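Local coordinates for protein unsaturated glucuronyl hydrolase (Streptococcus agalactiae, PDB 2ZZR) that hydrolyses unsaturated hyaluronan, chondroitin and heparin disaccharides, releasing the 4,5-unsaturated uronic acid from the sugar to which it is linked, at residues Ala135-Ala138 and Thr139-Ala143; Leu321-Asp325 and Pro326-Thr330; Thr330-Tyr333 and Ala334-Met338. All coordinates share one frame; numbering follows the deposited sequence. Where two conformers were deposited one is given.

Contact 1. Residues Ala135-Ala138 and Thr139-Ala143; sequences ALEA and TIKAA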
# COMPACT_ATOMS: atom_id res chain seq x y z
N ALA A 135 16.04 -15.03 -2.35
CA ALA A 135 14.87 -14.13 -2.35
C ALA A 135 13.57 -14.93 -2.47
O ALA A 135 12.59 -14.64 -1.77
CB ALA A 135 14.99 -13.10 -3.46
N LEU A 136 13.57 -15.93 -3.35
CA LEU A 136 12.43 -16.83 -3.48
C LEU A 136 12.19 -17.63 -2.19
O LEU A 136 11.07 -17.73 -1.72
CB LEU A 136 12.61 -17.78 -4.67
CG LEU A 136 11.51 -18.82 -4.92
CD1 LEU A 136 10.16 -18.15 -5.16
CD2 LEU A 136 11.88 -19.73 -6.09
N GLU A 137 13.27 -18.18 -1.63
CA GLU A 137 13.20 -18.96 -0.40
C GLU A 137 12.56 -18.15 0.73
O GLU A 137 11.66 -18.63 1.41
CB GLU A 137 14.60 -19.42 0.00
CG GLU A 137 14.65 -20.27 1.26
CD GLU A 137 16.07 -20.55 1.72
OE1 GLU A 137 16.23 -20.98 2.88
OE2 GLU A 137 17.02 -20.32 0.94
N ALA A 138 13.03 -16.92 0.91
CA ALA A 138 12.50 -16.03 1.95
C ALA A 138 11.03 -15.74 1.72
O ALA A 138 10.23 -15.72 2.66
CB ALA A 138 13.30 -14.74 2.00
N THR A 139 10.66 -15.53 0.45
CA THR A 139 9.26 -15.25 0.09
C THR A 139 8.33 -16.41 0.46
O THR A 139 7.28 -16.19 1.08
CB THR A 139 9.13 -14.91 -1.42
OG1 THR A 139 9.88 -13.73 -1.73
CG2 THR A 139 7.67 -14.68 -1.78
N ILE A 140 8.70 -17.63 0.08
CA ILE A 140 7.86 -18.80 0.37
C ILE A 140 7.74 -19.02 1.88
O ILE A 140 6.64 -19.26 2.39
CB ILE A 140 8.35 -20.08 -0.36
CG1 ILE A 140 8.36 -19.86 -1.88
CG2 ILE A 140 7.47 -21.29 0.01
CD1 ILE A 140 7.03 -19.42 -2.48
N LYS A 141 8.86 -18.90 2.59
CA LYS A 141 8.85 -19.03 4.05
C LYS A 141 7.96 -17.96 4.70
O LYS A 141 7.21 -18.26 5.62
CB LYS A 141 10.27 -19.00 4.61
CG LYS A 141 11.06 -20.29 4.34
CD LYS A 141 12.51 -20.14 4.75
CE LYS A 141 13.25 -21.48 4.62
NZ LYS A 141 14.64 -21.38 5.13
N ALA A 142 8.03 -16.74 4.18
CA ALA A 142 7.15 -15.64 4.62
C ALA A 142 5.67 -15.94 4.35
O ALA A 142 4.82 -15.64 5.19
CB ALA A 142 7.56 -14.33 3.96
N ALA A 143 5.37 -16.51 3.19
CA ALA A 143 4.01 -16.89 2.84
C ALA A 143 3.48 -17.92 3.85
O ALA A 143 2.37 -17.78 4.36
CB ALA A 143 3.93 -17.44 1.42
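Helix 133-147 belongs to the family 88 α-barrel, and over two of its turns E137 and K141, L136 and I140, and A135 and T139 meet as i, i+4 pairs. E137 and K141 run side by side with extended chains. CG of E137 stands anti to the backbone N (chi1 -179°) while CG of K141 takes the rotamer anti to the carbonyl carbon, and this brings the ends of the two chains together: NZ of K141 lies 2.8 Å from OE1 of E137, a salt bridge that uses the anti lone pair of OE1. The ammonium group also bonds OD1 of N105, so the lysine ties its own helix to the end of helix 87-105. One residue back from E137, CD1 of L136 touches CG1 of I140 at 4.1 Å, two branched aliphatic chains pointing the same way. T139 is buried, and its hydroxyl bonds both within the helix and to T124: OG1 donates to O of A135 over 2.9 Å, while N of T139 bonds the same oxygen at 3.1 Å from the other face of the carbonyl plane. A138 and A142 keep the helix slim where others press close; A138 packs on C123 and L101, and A142 on Y119. Helix 115-130 thus lies along one flank and helix 87-105 along another, while helix 180-189 receives L136 and T139 through F184, and Y194 of helix 192-209 packs on I140.

Contact 2. Residues Leu321-Asp325 and Pro326-Thr330; sequences LPEVD and PDKET
K328 reaches back from the first turn of helix 328-346 to L321 and E323 in the preceding loop. Its CB sits 3.8 Å from CD2 of L321, and CG stays against the same methyl group, the leucine and lysine chains running antiparallel, side against side. CG is anti to the backbone N (chi1 -173°) and every later torsion is also extended, which takes CD to 3.5 Å from O of P322 and CE to 3.3 Å from OE1 of E323. At the tip NZ donates to O of L321, 2.7 Å away and nearly in line with its C=O, and forms a salt bridge of 2.7 Å with OE1 of E323, whose chain bends at chi2. A long lysine suits this place: its methylenes lie on leucine while its ammonium group joins a loop carbonyl and a loop carboxylate. Closer to the helix start, O of D325 accepts from N of K328 at 3.1 Å, and a water joins that oxygen to N of E329. OD1 of D325 pairs with K272 of helix 265-280. Its OD2 accepts from N of D327 at 2.9 Å, the capping bond of a helix N-terminus, here reached through two successive type I turns, P322-D325 and D325-K328.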
# COMPACT_ATOMS: atom_id res chain seq x y z
N LEU A 321 -9.73 -2.00 -16.71
CA LEU A 321 -11.04 -1.35 -16.82
C LEU A 321 -11.44 -1.23 -18.29
O LEU A 321 -10.64 -0.76 -19.11
CB LEU A 321 -11.01 0.03 -16.17
CG LEU A 321 -12.35 0.67 -15.82
CD1 LEU A 321 -13.04 -0.09 -14.69
CD2 LEU A 321 -12.13 2.11 -15.43
N PRO A 322 -12.66 -1.69 -18.64
CA PRO A 322 -13.11 -1.53 -20.03
C PRO A 322 -13.04 -0.11 -20.57
O PRO A 322 -13.36 0.87 -19.87
CB PRO A 322 -14.57 -2.00 -19.98
CG PRO A 322 -14.58 -3.00 -18.87
CD PRO A 322 -13.67 -2.40 -17.83
N GLU A 323 -12.64 0.00 -21.84
CA GLU A 323 -12.59 1.28 -22.54
C GLU A 323 -13.94 1.99 -22.54
O GLU A 323 -14.00 3.22 -22.59
CB GLU A 323 -12.12 1.09 -23.99
CG GLU A 323 -10.61 0.89 -24.11
CD GLU A 323 -9.82 2.13 -23.73
OE1 GLU A 323 -9.06 2.07 -22.74
OE2 GLU A 323 -9.96 3.16 -24.42
N VAL A 324 -15.02 1.22 -22.48
CA VAL A 324 -16.39 1.77 -22.50
C VAL A 324 -16.84 2.29 -21.13
O VAL A 324 -17.92 2.89 -21.03
CB VAL A 324 -17.44 0.76 -23.04
CG1 VAL A 324 -17.12 0.36 -24.48
CG2 VAL A 324 -17.56 -0.48 -22.14
N ASP A 325 -16.05 2.05 -20.09
CA ASP A 325 -16.41 2.59 -18.77
C ASP A 325 -16.36 4.12 -18.86
O ASP A 325 -15.32 4.68 -19.20
CB ASP A 325 -15.49 2.06 -17.67
CG ASP A 325 -15.95 2.48 -16.27
OD1 ASP A 325 -16.24 1.59 -15.45
OD2 ASP A 325 -16.02 3.69 -16.01
N PRO A 326 -17.50 4.80 -18.58
CA PRO A 326 -17.58 6.24 -18.82
C PRO A 326 -16.65 7.06 -17.93
O PRO A 326 -16.41 8.24 -18.21
CB PRO A 326 -19.05 6.57 -18.51
CG PRO A 326 -19.50 5.51 -17.58
CD PRO A 326 -18.75 4.26 -18.01
N ASP A 327 -16.11 6.44 -16.89
CA ASP A 327 -15.20 7.12 -15.97
C ASP A 327 -13.73 6.78 -16.16
O ASP A 327 -12.88 7.33 -15.47
CB ASP A 327 -15.61 6.85 -14.53
CG ASP A 327 -16.88 7.59 -14.13
OD1 ASP A 327 -17.21 8.62 -14.74
OD2 ASP A 327 -17.55 7.12 -13.19
N LYS A 328 -13.43 5.89 -17.11
CA LYS A 328 -12.04 5.47 -17.33
C LYS A 328 -11.12 6.65 -17.60
O LYS A 328 -10.06 6.77 -16.98
CB LYS A 328 -11.91 4.43 -18.44
CG LYS A 328 -10.50 3.87 -18.55
CD LYS A 328 -10.38 2.73 -19.54
CE LYS A 328 -8.98 2.12 -19.47
NZ LYS A 328 -8.85 0.89 -20.32
N GLU A 329 -11.52 7.52 -18.52
CA GLU A 329 -10.70 8.69 -18.82
C GLU A 329 -10.57 9.62 -17.61
O GLU A 329 -9.48 10.16 -17.36
CB GLU A 329 -11.26 9.44 -20.03
CG GLU A 329 -10.45 10.67 -20.34
CD GLU A 329 -10.62 11.14 -21.76
OE1 GLU A 329 -11.67 11.75 -22.05
OE2 GLU A 329 -9.69 10.91 -22.56
N THR A 330 -11.66 9.80 -16.87
CA THR A 330 -11.61 10.58 -15.63
C THR A 330 -10.57 10.01 -14.65
O THR A 330 -9.77 10.77 -14.10
CB THR A 330 -12.99 10.68 -14.96
OG1 THR A 330 -13.93 11.22 -15.90
CG2 THR A 330 -12.94 11.60 -13.74
O HOH W 1 -13.86 6.86 -20.34

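Contact 3. Residues Thr330-Tyr333 and Ala334-Met338; sequences TYKY and AMHTM
A334 meets T330 one turn earlier in helix 328-346, one of the α-helices of this α-barrel enzyme, and the contact spans i, i+4 pairs along it. N of A334 donates to O of T330 over 2.7 Å, and its methyl group lies against that oxygen; so small a side chain suits a buried position hard against the backbone of the preceding turn. M335 follows, its N bonded to O of Y331, the tyrosine that reaches helix 265-280, stacking edge-to-face with F271 and bonding N276 through OH. CG of M335 stands between the backbone N and the carbonyl carbon (chi1 69°), which brings it to 3.2 Å from O of K332, while the extended chain beyond runs to I314 of helix 304-318, as suits a flexible, apolar residue. H336 comes next, side by side with K332, and turns its ring edge to the backbone: ND1 donates to O of K332 at 3.0 Å, with that oxygen close to the imidazole plane. N of H336 reaches the same oxygen at 3.2 Å from the opposite face of the carbonyl plane, so two donors grip one acceptor and the ring is restrained in its rotation. The bond also implies that ND1 carries a proton. Beyond it the imidazole meets the ring of F389, the planes inclined at about 55°. T337 ends the walk. Its side chain was modelled in two conformers, and in one of them OG1 donates to O of Y333, standing above the carbonyl plane; because the other conformer is not described, that bond is less certain. The backbone gives the firmer detail: N of T337 binds the same oxygen of Y333 at 3.0 Å.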
# COMPACT_ATOMS: atom_id res chain seq x y z
N THR A 330 -11.66 9.80 -16.87
CA THR A 330 -11.61 10.58 -15.63
C THR A 330 -10.57 10.01 -14.65
O THR A 330 -9.77 10.77 -14.10
CB THR A 330 -12.99 10.68 -14.96
OG1 THR A 330 -13.93 11.22 -15.90
CG2 THR A 330 -12.94 11.60 -13.74
N TYR A 331 -10.56 8.69 -14.46
CA TYR A 331 -9.57 8.05 -13.59
C TYR A 331 -8.14 8.30 -14.06
O TYR A 331 -7.26 8.59 -13.25
CB TYR A 331 -9.80 6.54 -13.46
CG TYR A 331 -11.04 6.12 -12.70
CD1 TYR A 331 -11.90 5.14 -13.22
CD2 TYR A 331 -11.35 6.66 -11.44
CE1 TYR A 331 -13.03 4.72 -12.52
CE2 TYR A 331 -12.50 6.25 -10.74
CZ TYR A 331 -13.33 5.28 -11.28
OH TYR A 331 -14.46 4.87 -10.61
N LYS A 332 -7.91 8.20 -15.37
CA LYS A 332 -6.58 8.45 -15.93
C LYS A 332 -6.12 9.87 -15.59
O LYS A 332 -5.00 10.09 -15.12
CB LYS A 332 -6.56 8.24 -17.44
CG LYS A 332 -5.20 8.51 -18.09
CD LYS A 332 -5.38 8.91 -19.56
CE LYS A 332 -4.05 9.34 -20.18
NZ LYS A 332 -3.18 8.17 -20.48
N TYR A 333 -7.00 10.84 -15.82
CA TYR A 333 -6.66 12.22 -15.55
C TYR A 333 -6.55 12.48 -14.06
O TYR A 333 -5.69 13.25 -13.64
CB TYR A 333 -7.64 13.17 -16.25
CG TYR A 333 -7.24 13.41 -17.68
CD1 TYR A 333 -7.53 12.48 -18.69
CD2 TYR A 333 -6.51 14.55 -18.03
CE1 TYR A 333 -7.14 12.69 -20.01
CE2 TYR A 333 -6.11 14.77 -19.35
CZ TYR A 333 -6.43 13.84 -20.33
OH TYR A 333 -6.03 14.06 -21.62
N ALA A 334 -7.39 11.82 -13.27
CA ALA A 334 -7.33 11.91 -11.81
C ALA A 334 -5.97 11.48 -11.27
O ALA A 334 -5.37 12.20 -10.47
CB ALA A 334 -8.45 11.11 -11.16
N MET A 335 -5.46 10.33 -11.70
CA MET A 335 -4.17 9.86 -11.19
C MET A 335 -3.01 10.77 -11.62
O MET A 335 -2.07 10.97 -10.85
CB MET A 335 -3.92 8.39 -11.51
CG MET A 335 -3.69 8.08 -12.97
SD MET A 335 -3.19 6.36 -13.18
CE MET A 335 -2.87 6.39 -14.95
N HIS A 336 -3.08 11.31 -12.83
CA HIS A 336 -2.10 12.30 -13.30
C HIS A 336 -2.10 13.57 -12.45
O HIS A 336 -1.02 14.07 -12.09
CB HIS A 336 -2.33 12.65 -14.77
CG HIS A 336 -1.64 11.73 -15.72
ND1 HIS A 336 -2.14 10.49 -16.06
CD2 HIS A 336 -0.50 11.88 -16.43
CE1 HIS A 336 -1.33 9.91 -16.93
NE2 HIS A 336 -0.33 10.74 -17.18
N THR A 337 -3.29 14.09 -12.13
CA THR A 337 -3.42 15.31 -11.33
C THR A 337 -2.87 15.09 -9.92
O THR A 337 -2.13 15.94 -9.39
CB THR A 337 -4.89 15.78 -11.23
OG1 THR A 337 -5.50 15.73 -12.52
CG2 THR A 337 -4.96 17.20 -10.70
N MET A 338 -3.22 13.96 -9.32
CA MET A 338 -2.80 13.59 -7.97
C MET A 338 -1.28 13.43 -7.91
O MET A 338 -0.62 13.98 -7.03
CB MET A 338 -3.51 12.32 -7.52
CG MET A 338 -5.04 12.48 -7.41
SD MET A 338 -5.92 10.89 -7.49
CE MET A 338 -5.65 10.32 -5.82

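Contacts 2 and 3 are consecutive pieces of one element: T330 is common to both, and CD2 of L321 packs on CD1 of Y331 at 3.8 Å. Helix 265-280 borders both. Contact 1 lies across the centre of the chain from contact 3, about 35 Å between centres, on a different helix. Contact 3 is the most buried, and its imidazole turns to a backbone carbonyl within the helix, as does the T337 hydroxyl in one conformer. Contact 1, partly buried, pairs a comparable threonine-to-carbonyl bond with a salt bridge. Contact 2, nearer the surface and outside regular helix for most of its length, relies on capping, turns, a lysine-glutamate pair and a water.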